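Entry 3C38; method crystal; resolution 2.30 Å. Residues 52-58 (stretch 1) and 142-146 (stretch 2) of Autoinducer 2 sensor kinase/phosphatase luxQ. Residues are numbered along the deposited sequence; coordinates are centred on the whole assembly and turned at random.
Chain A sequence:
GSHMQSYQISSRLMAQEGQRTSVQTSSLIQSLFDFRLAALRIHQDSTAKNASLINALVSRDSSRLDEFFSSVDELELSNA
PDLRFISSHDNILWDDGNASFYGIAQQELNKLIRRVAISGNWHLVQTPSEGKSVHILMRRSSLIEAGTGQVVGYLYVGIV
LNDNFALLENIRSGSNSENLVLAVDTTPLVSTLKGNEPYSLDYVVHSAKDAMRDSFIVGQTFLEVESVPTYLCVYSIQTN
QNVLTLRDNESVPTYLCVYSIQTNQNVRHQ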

# COMPACT_ATOMS: atom_id res chain seq x y z
N SER A 52 18.67 8.51 14.88
CA SER A 52 17.96 7.81 15.94
C SER A 52 17.64 6.39 15.49
O SER A 52 17.96 5.42 16.18
CB SER A 52 16.65 8.54 16.27
OG SER A 52 16.90 9.88 16.64
N LEU A 53 17.02 6.27 14.32
CA LEU A 53 16.68 4.96 13.79
C LEU A 53 17.94 4.12 13.64
O LEU A 53 18.01 3.00 14.15
CB LEU A 53 16.00 5.08 12.43
CG LEU A 53 15.80 3.75 11.68
CD1 LEU A 53 14.98 2.79 12.53
CD2 LEU A 53 15.10 4.01 10.35
N ILE A 54 18.94 4.66 12.96
CA ILE A 54 20.18 3.94 12.73
C ILE A 54 20.85 3.45 14.01
O ILE A 54 21.29 2.29 14.07
CB ILE A 54 21.19 4.80 11.94
CG1 ILE A 54 20.62 5.15 10.57
CG2 ILE A 54 22.48 4.02 11.75
CD1 ILE A 54 20.39 3.96 9.67
N ASN A 55 20.95 4.29 15.03
CA ASN A 55 21.60 3.83 16.25
C ASN A 55 20.70 2.89 17.05
O ASN A 55 21.16 1.87 17.56
CB ASN A 55 22.07 5.03 17.11
CG ASN A 55 21.02 5.52 18.10
OD1 ASN A 55 20.55 4.77 18.96
ND2 ASN A 55 20.66 6.80 18.00
N ALA A 56 19.41 3.22 17.15
CA ALA A 56 18.49 2.37 17.88
C ALA A 56 18.61 0.98 17.29
O ALA A 56 18.49 -0.03 17.99
CB ALA A 56 17.06 2.88 17.72
N LEU A 57 18.86 0.93 15.98
CA LEU A 57 19.00 -0.32 15.25
C LEU A 57 20.31 -1.02 15.57
O LEU A 57 20.31 -2.12 16.10
CB LEU A 57 18.92 -0.07 13.75
CG LEU A 57 19.06 -1.32 12.87
CD1 LEU A 57 17.86 -2.24 13.08
CD2 LEU A 57 19.16 -0.91 11.42
N VAL A 58 21.43 -0.38 15.22
CA VAL A 58 22.75 -0.96 15.46
C VAL A 58 22.86 -1.64 16.82
O VAL A 58 23.59 -2.61 16.98
CB VAL A 58 23.86 0.09 15.36
CG1 VAL A 58 23.87 0.71 13.98
CG2 VAL A 58 23.68 1.15 16.45
N SER A 142 17.29 1.71 1.91
CA SER A 142 18.56 1.40 2.57
C SER A 142 18.76 2.15 3.88
O SER A 142 18.43 3.32 3.98
CB SER A 142 19.71 1.72 1.62
OG SER A 142 19.45 1.22 0.31
N LEU A 143 19.29 1.46 4.88
CA LEU A 143 19.57 2.06 6.18
C LEU A 143 21.08 2.13 6.30
O LEU A 143 21.73 1.14 6.64
CB LEU A 143 19.00 1.21 7.31
CG LEU A 143 17.47 1.13 7.40
CD1 LEU A 143 17.06 0.13 8.45
CD2 LEU A 143 16.91 2.51 7.72
N ILE A 144 21.64 3.30 6.00
CA ILE A 144 23.08 3.50 6.06
C ILE A 144 23.48 4.19 7.36
O ILE A 144 22.64 4.74 8.06
CB ILE A 144 23.54 4.30 4.83
CG1 ILE A 144 23.20 3.48 3.58
CG2 ILE A 144 25.03 4.59 4.90
CD1 ILE A 144 23.26 4.25 2.29
N GLU A 145 24.77 4.15 7.69
CA GLU A 145 25.19 4.77 8.93
C GLU A 145 26.12 5.96 8.76
O GLU A 145 26.86 6.05 7.77
CB GLU A 145 25.84 3.72 9.82
CG GLU A 145 25.58 3.94 11.29
CD GLU A 145 26.85 4.00 12.09
OE1 GLU A 145 27.92 3.68 11.52
OE2 GLU A 145 26.78 4.37 13.28
N ALA A 146 26.08 6.86 9.73
CA ALA A 146 26.89 8.08 9.73
C ALA A 146 28.24 7.97 9.02
O ALA A 146 29.16 7.29 9.49
CB ALA A 146 27.10 8.55 11.17

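This is a small, apolar contact in which one face of a helix rests its leucine and isoleucine side chains against the end of a strand and the loop that follows it, with no hydrogen bond passing between the two.

Residues 52-58 all lie within a helix that begins earlier in the chain. Helical hydrogen bonds such as Ala56 N to Ser52 O at 2.8 Å and Val58 N to Ile54 O at 2.9 Å engage backbone groups within the helix, and it meets its neighbour through side chains. The other stretch is a strand through Leu143 and a loop from Ile144 onward. The backbones come nearest at Ile54 and Glu145, whose CA atoms are 6.3 Å apart, and the two stretches together bury 283 Å².

Leu143 is the strand's main contribution. Its CA-to-CB bond points toward the helix, and its side chain, with chi1 m and chi2 t, meets three helix residues. Leu143 CD2 lies 3.5 Å from Leu53 CD2, while Leu143 CD1 lies 3.8 Å from Leu57 CD2. Leu53 and Leu57 are four residues apart, roughly one helical turn, and so fall on the same side of the helix; both adopt the t, p rotamer and present a branched end to the same leucine. All three are buried, where a flexible hydrocarbon side chain can fill space without leaving a polar group unsatisfied. Dispersion forces and the exclusion of solvent are the chemistry expected of such pairings.

Ile54 adds the third contact, its CD1 lying 3.9 Å from Leu143 CB. It has the largest covered area of any residue here, 79 Å², just ahead of Leu143. Isoleucine suits this buried position because it branches at CB and is wholly hydrocarbon: with chi1 and chi2 both m, CD1 extends toward Leu143, whereas Ile54 CG2 lies 3.1 Å from Glu145 CG, a tight approach between aliphatic carbons. Glu145 suits this margin because its methylene groups can lie against isoleucine while its carboxylate continues beyond them; CB leaves the backbone sideways to the helix.

The remaining residues define the limits of the contact. Ile144 directs its CA-to-CB bond away and lies on the surface, consistent with the alternation of side chains expected along an extended chain. On the helix, Ser52 and Ala56 are out of reach, and the end of the Asn55 side chain leads away, leaving its polar amide outside the apolar contact.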